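PDB 4WOE: taurocyamine kinase from Schistosoma mansoni, which catalyses the reversible, magnesium-dependent transfer of a phosphate group from ATP to taurocyamine, giving N-phosphotaurocyamine and ADP. Local coordinates for residues Pro425-Ala430 against Phe494-Ile499; His448-Ser453 against Arg689-Thr694; Lys576-Trp581 against Met588-Met593. The protein carries 4 engineered substitutions. All coordinates share one frame; numbering follows the deposited sequence.

Interaction 1 (Pro425-Ala430 against Phe494-Ile499); sequences PRTGEA and FLFPTI. With 3S5 (Taurocyamine), chain F.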
loop_
_atom_site.group_PDB
_atom_site.type_symbol
_atom_site.label_atom_id
_atom_site.label_comp_id
_atom_site.label_asym_id
_atom_site.label_seq_id
_atom_site.Cartn_x
_atom_site.Cartn_y
_atom_site.Cartn_z
ATOM N N PRO A 425 19.433 2.124 -7.613
ATOM C CA PRO A 425 18.884 0.771 -7.441
ATOM C C PRO A 425 19.067 0.218 -6.016
ATOM O O PRO A 425 19.724 0.853 -5.172
ATOM C CB PRO A 425 19.696 -0.053 -8.444
ATOM C CG PRO A 425 21.025 0.651 -8.494
ATOM C CD PRO A 425 20.687 2.123 -8.391
ATOM N N ARG A 426 18.495 -0.955 -5.756
ATOM C CA ARG A 426 18.728 -1.675 -4.503
ATOM C C ARG A 426 19.055 -3.144 -4.784
ATOM O O ARG A 426 18.178 -3.919 -5.203
ATOM C CB ARG A 426 17.512 -1.578 -3.575
ATOM C CG ARG A 426 17.084 -0.164 -3.250
ATOM C CD ARG A 426 18.035 0.506 -2.270
ATOM N NE ARG A 426 17.415 1.713 -1.742
ATOM C CZ ARG A 426 17.373 2.877 -2.386
ATOM N NH1 ARG A 426 17.957 3.010 -3.580
ATOM N NH2 ARG A 426 16.761 3.914 -1.827
ATOM N N THR A 427 20.296 -3.537 -4.534
ATOM C CA THR A 427 20.759 -4.862 -4.951
ATOM C C THR A 427 20.215 -5.975 -4.050
ATOM O O THR A 427 19.711 -5.697 -2.967
ATOM C CB THR A 427 22.292 -4.937 -4.970
ATOM O OG1 THR A 427 22.788 -4.734 -3.650
ATOM C CG2 THR A 427 22.883 -3.862 -5.891
ATOM N N GLY A 428 20.309 -7.228 -4.509
ATOM C CA GLY A 428 19.794 -8.355 -3.752
ATOM C C GLY A 428 20.809 -9.138 -2.915
ATOM O O GLY A 428 20.437 -9.809 -1.930
ATOM N N GLU A 429 22.082 -9.072 -3.313
ATOM C CA GLU A 429 23.159 -9.700 -2.557
ATOM C C GLU A 429 24.527 -9.181 -3.026
ATOM O O GLU A 429 24.634 -8.525 -4.066
ATOM C CB GLU A 429 23.097 -11.238 -2.655
ATOM C CG GLU A 429 23.599 -11.863 -3.950
ATOM C CD GLU A 429 23.733 -13.380 -3.822
ATOM O OE1 GLU A 429 24.305 -13.832 -2.806
ATOM O OE2 GLU A 429 23.263 -14.123 -4.724
ATOM N N ALA A 430 25.558 -9.468 -2.244
ATOM C CA ALA A 430 26.888 -8.904 -2.487
ATOM C C ALA A 430 27.402 -9.311 -3.862
ATOM O O ALA A 430 28.063 -8.523 -4.535
ATOM C CB ALA A 430 27.869 -9.334 -1.383
ATOM N N PHE A 494 24.606 -13.940 3.624
ATOM C CA PHE A 494 23.184 -13.600 3.706
ATOM C C PHE A 494 22.767 -12.721 2.540
ATOM O O PHE A 494 23.457 -11.748 2.223
ATOM C CB PHE A 494 22.855 -12.858 5.021
ATOM C CG PHE A 494 22.935 -13.718 6.268
ATOM C CD1 PHE A 494 21.824 -14.397 6.735
ATOM C CD2 PHE A 494 24.108 -13.809 6.990
ATOM C CE1 PHE A 494 21.891 -15.179 7.895
ATOM C CE2 PHE A 494 24.182 -14.582 8.155
ATOM C CZ PHE A 494 23.073 -15.267 8.605
ATOM N N LEU A 495 21.629 -13.046 1.928
ATOM C CA LEU A 495 20.958 -12.128 1.013
ATOM C C LEU A 495 20.612 -10.826 1.732
ATOM O O LEU A 495 20.469 -10.804 2.948
ATOM C CB LEU A 495 19.685 -12.763 0.433
ATOM C CG LEU A 495 19.823 -13.974 -0.497
ATOM C CD1 LEU A 495 18.446 -14.544 -0.895
ATOM C CD2 LEU A 495 20.639 -13.612 -1.732
ATOM N N PHE A 496 20.468 -9.748 0.972
ATOM C CA PHE A 496 20.127 -8.441 1.515
ATOM C C PHE A 496 18.628 -8.309 1.851
ATOM O O PHE A 496 17.818 -9.103 1.377
ATOM C CB PHE A 496 20.555 -7.359 0.516
ATOM C CG PHE A 496 22.045 -7.283 0.307
ATOM C CD1 PHE A 496 22.917 -7.851 1.233
ATOM C CD2 PHE A 496 22.571 -6.644 -0.814
ATOM C CE1 PHE A 496 24.301 -7.787 1.041
ATOM C CE2 PHE A 496 23.947 -6.564 -1.007
ATOM C CZ PHE A 496 24.815 -7.136 -0.084
ATOM N N PRO A 497 18.252 -7.300 2.664
ATOM C CA PRO A 497 16.862 -7.174 3.119
ATOM C C PRO A 497 15.845 -7.037 2.005
ATOM O O PRO A 497 14.650 -7.183 2.274
ATOM C CB PRO A 497 16.882 -5.893 3.959
ATOM C CG PRO A 497 18.258 -5.812 4.479
ATOM C CD PRO A 497 19.123 -6.312 3.333
ATOM N N THR A 498 16.312 -6.749 0.792
ATOM C CA THR A 498 15.441 -6.629 -0.373
ATOM C C THR A 498 14.736 -7.948 -0.690
ATOM O O THR A 498 13.501 -8.006 -0.757
ATOM C CB THR A 498 16.239 -6.176 -1.614
ATOM O OG1 THR A 498 17.456 -6.928 -1.678
ATOM C CG2 THR A 498 16.561 -4.693 -1.546
ATOM N N ILE A 499 15.517 -9.018 -0.856
ATOM C CA ILE A 499 14.962 -10.264 -1.364
ATOM C C ILE A 499 15.162 -11.470 -0.453
ATOM O O ILE A 499 14.655 -12.558 -0.748
ATOM C CB ILE A 499 15.547 -10.595 -2.749
ATOM C CG1 ILE A 499 17.039 -10.960 -2.633
ATOM C CG2 ILE A 499 15.314 -9.424 -3.688
ATOM C CD1 ILE A 499 17.616 -11.618 -3.875
HETATM N N01 3S5 F . 19.911 3.979 -0.329
HETATM C C02 3S5 F . 19.061 4.885 0.034
HETATM N N03 3S5 F . 18.416 4.755 1.161
HETATM N N04 3S5 F . 18.834 5.981 -0.757
HETATM C C05 3S5 F . 19.492 6.226 -2.023
HETATM C C06 3S5 F . 18.808 7.416 -2.732
HETATM S S07 3S5 F . 17.299 6.951 -3.528
HETATM O O08 3S5 F . 17.570 5.728 -4.388
HETATM O O09 3S5 F . 16.240 6.593 -2.508
HETATM O O10 3S5 F . 16.758 8.071 -4.392
HETATM O O HOH W 1 25.381 -11.062 0.191
#
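Gly428 and Phe496 join the two irregular loops by a backbone hydrogen bond, Phe496 N to Gly428 O at 2.9 Å and nearly straight at 166°. The backbones come closest where the CA atoms of Glu429 and Leu495 lie 4.8 Å apart. A water adds a second link, accepting from Ala430 N and donating to Phe494 O. One residue before Gly428 and two after Phe496, Thr498 OG1 donates to Thr427 O at 2.9 Å; a chi1 of 45° swings the hydroxyl over the backbone. Glycine suits position 428, because a CB there would collide with Ile499 CD1. The Phe496 ring lies against the 427-430 backbone, with Glu429 CA over one face in a CH-pi contact (3.7 Å to the centroid). Thr427 OG1 sits at the ring edge and is hydrogen-bonded to Cys630 O. The contact joins the small N-terminal and the catalytic domains of the second phosphagen kinase unit, beside the substrate pocket. Leu495 CD2 packs against Glu429 CB at 3.5 Å and lies over the face of its carboxylate, whose oxygens are hydrogen-bonded to Thr403 and His405. Arg426 turns its guanidinium to the taurocyamine sulfonate, with the sulfur at the edge, in plane, and the ligand's own guanidino end over one face: NH1 donates to O08 at 2.9 Å, NH2 to O09 at 2.8 Å. A further bond from NH1 to Pro425 O, 3.2 Å long, steadies the group's rotation.

Interaction 2 (His448-Ser453 against Arg689-Thr694); sequences HGVKDS and RRLGLT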
loop_
_atom_site.group_PDB
_atom_site.type_symbol
_atom_site.label_atom_id
_atom_site.label_comp_id
_atom_site.label_asym_id
_atom_site.label_seq_id
_atom_site.Cartn_x
_atom_site.Cartn_y
_atom_site.Cartn_z
ATOM N N HIS A 448 29.758 8.245 -6.945
ATOM C CA HIS A 448 30.789 8.573 -5.967
ATOM C C HIS A 448 31.877 9.498 -6.511
ATOM O O HIS A 448 32.766 9.917 -5.763
ATOM C CB HIS A 448 31.427 7.291 -5.424
ATOM C CG HIS A 448 30.489 6.455 -4.616
ATOM N ND1 HIS A 448 30.213 6.718 -3.291
ATOM C CD2 HIS A 448 29.756 5.365 -4.946
ATOM C CE1 HIS A 448 29.355 5.820 -2.837
ATOM N NE2 HIS A 448 29.058 4.991 -3.823
ATOM N N GLY A 449 31.802 9.811 -7.800
ATOM C CA GLY A 449 32.767 10.696 -8.429
ATOM C C GLY A 449 34.184 10.149 -8.389
ATOM O O GLY A 449 35.119 10.873 -8.021
ATOM N N VAL A 450 34.354 8.871 -8.740
ATOM C CA VAL A 450 35.697 8.302 -8.810
ATOM C C VAL A 450 36.431 8.988 -9.958
ATOM O O VAL A 450 35.876 9.153 -11.052
ATOM C CB VAL A 450 35.697 6.766 -9.025
ATOM C CG1 VAL A 450 37.130 6.233 -9.024
ATOM C CG2 VAL A 450 34.878 6.074 -7.959
ATOM N N LYS A 451 37.669 9.407 -9.701
ATOM C CA LYS A 451 38.450 10.081 -10.730
ATOM C C LYS A 451 39.529 9.156 -11.303
ATOM O O LYS A 451 39.709 9.094 -12.522
ATOM C CB LYS A 451 39.070 11.366 -10.181
ATOM C CG LYS A 451 40.502 11.626 -10.637
ATOM C CD LYS A 451 40.912 13.067 -10.344
ATOM C CE LYS A 451 42.397 13.260 -10.547
ATOM N NZ LYS A 451 42.785 12.765 -11.886
ATOM N N ASP A 452 40.238 8.429 -10.439
ATOM C CA ASP A 452 41.148 7.407 -10.944
ATOM C C ASP A 452 40.675 6.035 -10.488
ATOM O O ASP A 452 40.881 5.625 -9.343
ATOM C CB ASP A 452 42.602 7.659 -10.505
ATOM C CG ASP A 452 43.616 6.931 -11.403
ATOM O OD1 ASP A 452 43.238 5.918 -12.047
ATOM O OD2 ASP A 452 44.788 7.379 -11.487
ATOM N N SER A 453 40.039 5.323 -11.405
ATOM C CA SER A 453 39.494 4.025 -11.074
ATOM C C SER A 453 40.560 2.920 -11.107
ATOM O O SER A 453 40.223 1.748 -10.997
ATOM C CB SER A 453 38.333 3.687 -12.016
ATOM O OG SER A 453 38.699 3.851 -13.372
ATOM N N ARG A 689 30.003 11.529 -0.875
ATOM C CA ARG A 689 30.763 10.358 -1.316
ATOM C C ARG A 689 31.268 9.531 -0.134
ATOM O O ARG A 689 31.575 10.050 0.948
ATOM C CB ARG A 689 31.925 10.761 -2.241
ATOM C CG ARG A 689 33.033 11.612 -1.617
ATOM C CD ARG A 689 34.023 12.061 -2.717
ATOM N NE ARG A 689 35.274 11.292 -2.741
ATOM C CZ ARG A 689 36.442 11.726 -2.268
ATOM N NH1 ARG A 689 36.537 12.936 -1.744
ATOM N NH2 ARG A 689 37.519 10.951 -2.330
ATOM N N ARG A 690 31.319 8.226 -0.362
ATOM C CA ARG A 690 31.654 7.270 0.671
ATOM C C ARG A 690 32.752 6.330 0.189
ATOM O O ARG A 690 33.404 5.665 0.984
ATOM C CB ARG A 690 30.415 6.473 1.064
ATOM C CG ARG A 690 29.152 7.308 1.215
ATOM C CD ARG A 690 28.157 6.601 2.148
ATOM N NE ARG A 690 26.764 6.978 1.904
ATOM C CZ ARG A 690 26.259 8.188 2.135
ATOM N NH1 ARG A 690 27.033 9.158 2.617
ATOM N NH2 ARG A 690 24.972 8.418 1.881
ATOM N N LEU A 691 32.941 6.287 -1.128
ATOM C CA LEU A 691 33.908 5.386 -1.755
ATOM C C LEU A 691 35.065 6.179 -2.370
ATOM O O LEU A 691 34.860 7.285 -2.889
ATOM C CB LEU A 691 33.211 4.519 -2.814
ATOM C CG LEU A 691 34.060 3.555 -3.640
ATOM C CD1 LEU A 691 33.407 2.186 -3.592
ATOM C CD2 LEU A 691 34.179 4.028 -5.076
ATOM N N GLY A 692 36.276 5.630 -2.298
ATOM C CA GLY A 692 37.433 6.281 -2.895
ATOM C C GLY A 692 38.103 7.242 -1.929
ATOM O O GLY A 692 38.760 8.195 -2.342
ATOM N N LEU A 693 37.923 6.978 -0.634
ATOM C CA LEU A 693 38.454 7.808 0.438
ATOM C C LEU A 693 38.266 7.062 1.759
ATOM O O LEU A 693 37.432 6.166 1.845
ATOM C CB LEU A 693 37.763 9.182 0.484
ATOM C CG LEU A 693 36.354 9.331 1.068
ATOM C CD1 LEU A 693 35.984 10.808 1.208
ATOM C CD2 LEU A 693 35.313 8.600 0.230
ATOM N N THR A 694 39.047 7.426 2.774
ATOM C CA THR A 694 39.014 6.747 4.069
ATOM C C THR A 694 37.949 7.350 4.988
ATOM O O THR A 694 37.338 8.379 4.665
ATOM C CB THR A 694 40.380 6.816 4.799
ATOM O OG1 THR A 694 40.661 8.177 5.136
ATOM C CG2 THR A 694 41.531 6.240 3.925
HETATM O O HOH W 2 35.472 8.804 -4.656
#
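The imidazole of His448 lies under Leu691, whose CB sits over one ring face, 3.9 Å from the centroid and 16° off the normal, a CH-pi contact. The two side chains cross at about a right angle. At the ring's edge the backbone of the 689-694 loop passes close by: Arg690 N points at His448 ND1 from 3.5 Å, a long, weak hydrogen bond although straight. The other ring nitrogen, NE2, is hydrogen-bonded to Pro632 O, and this bond, backed by the weak one at ND1, probably fixes the ring's orientation. A histidine suits this buried place because it offers a flat face to an aliphatic carbon and polar edges to the backbone. Gly449 follows with positive phi as the C' residue of a Schellman motif, which ends the helix leading to His448 and sends the chain on to Val450. Here the helical N-terminal domain of the second kinase unit meets the loop that runs from strand 682-687 of the catalytic domain into helix 695-711, with Thr694 as that helix's N-cap. Val450 CG2 extends the apolar patch, meeting Leu691 CD2 at 3.6 Å. Leucine fits between the two residues, giving its CB to the ring and a terminal methyl to the valine. The Arg689 aliphatic chain passes His448 O, CB being 3.7 Å from it, and bends at chi3 (-102°) so that NH2 makes a weak bond to Gly692 O; Leu693 CD1 lies over the guanidinium face and Glu701 forms its salt bridge. One water ties the loops together, donating to His448 O and accepting from Arg689 NE. Arg690 leads the other way, toward Asn634, which accepts from its NE, and toward the nucleotide site, its side chain about 4 Å from the bound nitrate.

Interaction 3 (Lys576-Trp581 against Met588-Met593); sequences KTFLVW and MRIISM. With ADP (adenosine-5'-diphosphate), chain D; NO3 (nitrate ion), chain J.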
loop_
_atom_site.group_PDB
_atom_site.type_symbol
_atom_site.label_atom_id
_atom_site.label_comp_id
_atom_site.label_asym_id
_atom_site.label_seq_id
_atom_site.Cartn_x
_atom_site.Cartn_y
_atom_site.Cartn_z
ATOM N N LYS A 576 20.959 6.669 24.560
ATOM C CA LYS A 576 20.716 6.755 23.118
ATOM C C LYS A 576 21.768 7.617 22.385
ATOM O O LYS A 576 21.441 8.437 21.528
ATOM C CB LYS A 576 19.292 7.258 22.834
ATOM C CG LYS A 576 18.246 6.118 22.843
ATOM C CD LYS A 576 16.785 6.610 22.845
ATOM C CE LYS A 576 16.542 7.704 23.901
ATOM N NZ LYS A 576 15.804 7.242 25.127
ATOM N N THR A 577 23.037 7.390 22.699
ATOM C CA THR A 577 24.112 7.983 21.917
ATOM C C THR A 577 24.695 6.953 20.926
ATOM O O THR A 577 25.515 7.295 20.086
ATOM C CB THR A 577 25.230 8.541 22.828
ATOM O OG1 THR A 577 25.695 7.507 23.705
ATOM C CG2 THR A 577 24.700 9.708 23.670
ATOM N N PHE A 578 24.253 5.703 21.026
ATOM C CA PHE A 578 24.738 4.627 20.164
ATOM C C PHE A 578 23.607 3.642 19.873
ATOM O O PHE A 578 22.973 3.124 20.792
ATOM C CB PHE A 578 25.921 3.890 20.797
ATOM C CG PHE A 578 26.487 2.807 19.921
ATOM C CD1 PHE A 578 27.270 3.130 18.821
ATOM C CD2 PHE A 578 26.216 1.469 20.182
ATOM C CE1 PHE A 578 27.790 2.139 17.999
ATOM C CE2 PHE A 578 26.724 0.473 19.368
ATOM C CZ PHE A 578 27.519 0.808 18.273
ATOM N N LEU A 579 23.356 3.394 18.593
ATOM C CA LEU A 579 22.154 2.686 18.172
ATOM C C LEU A 579 22.437 1.782 16.987
ATOM O O LEU A 579 23.338 2.051 16.197
ATOM C CB LEU A 579 21.040 3.660 17.798
ATOM C CG LEU A 579 20.749 4.842 18.723
ATOM C CD1 LEU A 579 21.718 6.002 18.470
ATOM C CD2 LEU A 579 19.296 5.291 18.581
ATOM N N VAL A 580 21.662 0.708 16.859
ATOM C CA VAL A 580 21.804 -0.182 15.719
ATOM C C VAL A 580 20.431 -0.618 15.163
ATOM O O VAL A 580 19.641 -1.249 15.861
ATOM C CB VAL A 580 22.638 -1.438 16.086
ATOM C CG1 VAL A 580 22.864 -2.298 14.869
ATOM C CG2 VAL A 580 23.992 -1.059 16.710
ATOM N N TRP A 581 20.138 -0.266 13.916
ATOM C CA TRP A 581 18.976 -0.838 13.240
ATOM C C TRP A 581 19.322 -2.209 12.716
ATOM O O TRP A 581 20.261 -2.342 11.934
ATOM C CB TRP A 581 18.524 0.024 12.077
ATOM C CG TRP A 581 18.220 1.404 12.427
ATOM C CD1 TRP A 581 17.933 1.903 13.671
ATOM C CD2 TRP A 581 18.170 2.508 11.525
ATOM N NE1 TRP A 581 17.708 3.257 13.593
ATOM C CE2 TRP A 581 17.847 3.656 12.286
ATOM C CE3 TRP A 581 18.375 2.645 10.142
ATOM C CZ2 TRP A 581 17.715 4.925 11.709
ATOM C CZ3 TRP A 581 18.244 3.911 9.568
ATOM C CH2 TRP A 581 17.921 5.031 10.354
ATOM N N MET A 588 22.612 -4.117 8.830
ATOM C CA MET A 588 22.986 -3.346 9.999
ATOM C C MET A 588 23.117 -1.888 9.614
ATOM O O MET A 588 23.563 -1.567 8.504
ATOM C CB MET A 588 24.327 -3.818 10.557
ATOM C CG MET A 588 24.328 -4.545 11.872
ATOM S SD MET A 588 26.028 -5.099 12.090
ATOM C CE MET A 588 26.186 -6.374 10.843
ATOM N N ARG A 589 22.759 -1.010 10.537
ATOM C CA ARG A 589 23.166 0.376 10.464
ATOM C C ARG A 589 23.646 0.764 11.836
ATOM O O ARG A 589 22.878 0.780 12.798
ATOM C CB ARG A 589 22.033 1.281 10.013
ATOM C CG ARG A 589 21.695 1.096 8.560
ATOM C CD ARG A 589 22.835 1.537 7.612
ATOM N NE ARG A 589 22.399 1.412 6.224
ATOM C CZ ARG A 589 21.563 2.259 5.630
ATOM N NH1 ARG A 589 21.097 3.308 6.293
ATOM N NH2 ARG A 589 21.202 2.065 4.368
ATOM N N ILE A 590 24.934 1.054 11.926
ATOM C CA ILE A 590 25.549 1.372 13.194
ATOM C C ILE A 590 25.641 2.888 13.313
ATOM O O ILE A 590 26.221 3.559 12.456
ATOM C CB ILE A 590 26.916 0.687 13.311
ATOM C CG1 ILE A 590 26.741 -0.810 12.985
ATOM C CG2 ILE A 590 27.517 0.926 14.687
ATOM C CD1 ILE A 590 28.043 -1.573 12.719
ATOM N N ILE A 591 25.029 3.428 14.368
ATOM C CA ILE A 591 24.830 4.865 14.505
ATOM C C ILE A 591 25.409 5.435 15.802
ATOM O O ILE A 591 25.287 4.844 16.872
ATOM C CB ILE A 591 23.327 5.203 14.437
ATOM C CG1 ILE A 591 22.732 4.681 13.123
ATOM C CG2 ILE A 591 23.091 6.706 14.598
ATOM C CD1 ILE A 591 21.439 3.947 13.299
ATOM N N SER A 592 26.037 6.597 15.695
ATOM C CA SER A 592 26.455 7.345 16.863
ATOM C C SER A 592 25.904 8.767 16.746
ATOM O O SER A 592 26.009 9.392 15.695
ATOM C CB SER A 592 27.988 7.353 16.989
ATOM O OG SER A 592 28.405 8.063 18.141
ATOM N N MET A 593 25.294 9.267 17.810
ATOM C CA MET A 593 24.789 10.632 17.796
ATOM C C MET A 593 24.726 11.188 19.204
ATOM O O MET A 593 24.822 10.446 20.171
ATOM C CB MET A 593 23.401 10.717 17.121
ATOM C CG MET A 593 22.365 9.630 17.474
ATOM S SD MET A 593 20.943 9.753 16.315
ATOM C CE MET A 593 20.214 8.132 16.331
HETATM P PB ADP D . 20.338 6.872 6.832
HETATM O O1B ADP D . 20.642 6.620 8.290
HETATM O O2B ADP D . 19.406 5.833 6.230
HETATM O O3B ADP D . 21.547 7.157 5.970
HETATM P PA ADP D . 18.031 8.575 6.419
HETATM O O1A ADP D . 18.053 9.932 5.742
HETATM O O2A ADP D . 17.541 7.344 5.695
HETATM O O3A ADP D . 19.565 8.307 6.902
HETATM O "O5'" ADP D . 17.138 8.692 7.768
HETATM C "C5'" ADP D . 17.541 8.067 8.985
HETATM C "C4'" ADP D . 17.100 8.872 10.203
HETATM O "O4'" ADP D . 18.234 9.517 10.786
HETATM C "C3'" ADP D . 16.092 9.967 9.869
HETATM O "O3'" ADP D . 15.118 10.019 10.918
HETATM C "C2'" ADP D . 16.890 11.248 9.923
HETATM O "O2'" ADP D . 16.061 12.342 10.318
HETATM C "C1'" ADP D . 17.906 10.896 10.998
HETATM N N9 ADP D . 19.106 11.770 10.982
HETATM C C8 ADP D . 20.018 11.885 9.997
HETATM N N7 ADP D . 20.978 12.780 10.341
HETATM C C5 ADP D . 20.681 13.259 11.570
HETATM C C6 ADP D . 21.271 14.225 12.528
HETATM N N6 ADP D . 22.409 14.900 12.243
HETATM N N1 ADP D . 20.627 14.418 13.706
HETATM C C2 ADP D . 19.494 13.760 14.009
HETATM N N3 ADP D . 18.911 12.867 13.190
HETATM C C4 ADP D . 19.444 12.582 11.982
HETATM N N NO3 J . 20.280 5.997 3.009
HETATM O O1 NO3 J . 19.281 6.463 3.648
HETATM O O2 NO3 J . 20.682 4.813 3.258
HETATM O O3 NO3 J . 20.882 6.707 2.129
#
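Trp581 offers one face of its indole to Ile591 CD1, which lies 3.8 Å from the centroid of the five-membered ring in a CH-pi contact. At the edge of the indole, in its plane, C5' of ADP comes to 3.4 Å from CH2, and NE1 is hydrogen-bonded to Phe546 O. Trp581 and Ile591 belong to neighbouring strands of an antiparallel beta hairpin, 578-582 with 588-595, in the eight-stranded sheet of the phosphagen kinase catalytic domain. Leu579-Ile591 and Trp581-Arg589 are hydrogen-bonded pairs; Phe578-Ser592 and Val580-Ile590 are non-hydrogen-bonded pairs. Leu579 and Ile591 exchange two backbone bonds, the one from Ile591 N to Leu579 O measuring 2.8 Å, and Met593 N to Thr577 O extends the ladder beyond the strand start.

On the face carrying Leu579, Trp581, Arg589 and Ile591, the nucleotide is bound. Leu579 CD1 presses on Met593 CE at 3.4 Å, tighter than a usual carbon contact, and the slender methionine chain crosses it at about a right angle. The opposite face, with Phe578, Val580, Ile590 and Ser592, is largely apolar, Ile590 CG2 lying 3.5 Å from Phe578 CE1. Beta-branched Val580 and Ile590 suit extended strands, and Leu606 and Ile613 of helix 599-614 cover Ile590; Ser592 OG turns instead to Val602 O.

Arg589, predicted to bind ATP, starts beside the indole, its CB 3.9 Å from Trp581 CE3. A bend at chi2 (-66°) then carries the guanidinium toward the phosphates; Asp586 holds NH2 by a salt bridge. The same NH2 donates to nitrate O2, and NH1, with the acceptor at the guanidinium edge and in its plane, donates to ADP O2B at 3.0 Å.

How the interactions relate
Interactions 1 and 3 border the active site of the second kinase unit; interaction 2 lies to one side, its centre about 22 Å and 25 Å from theirs, and reaches the site through Arg690. None touches another. Interactions 1 and 3 approach to about 6 Å between nearest atoms, and their arginines hold the two ligands: Arg426 the taurocyamine sulfonate, Arg589 the ADP beta-phosphate. The nitrate, probably from the crystallisation liquor, sits between these ligands, consistent with the place of the phosphoryl group in transfer. Arg589 comes to about 4 Å from the magnesium ion, Arg426 to about 8 Å. Arg690 lies close to Arg640 and Arg669, which are hydrogen-bonded to ADP.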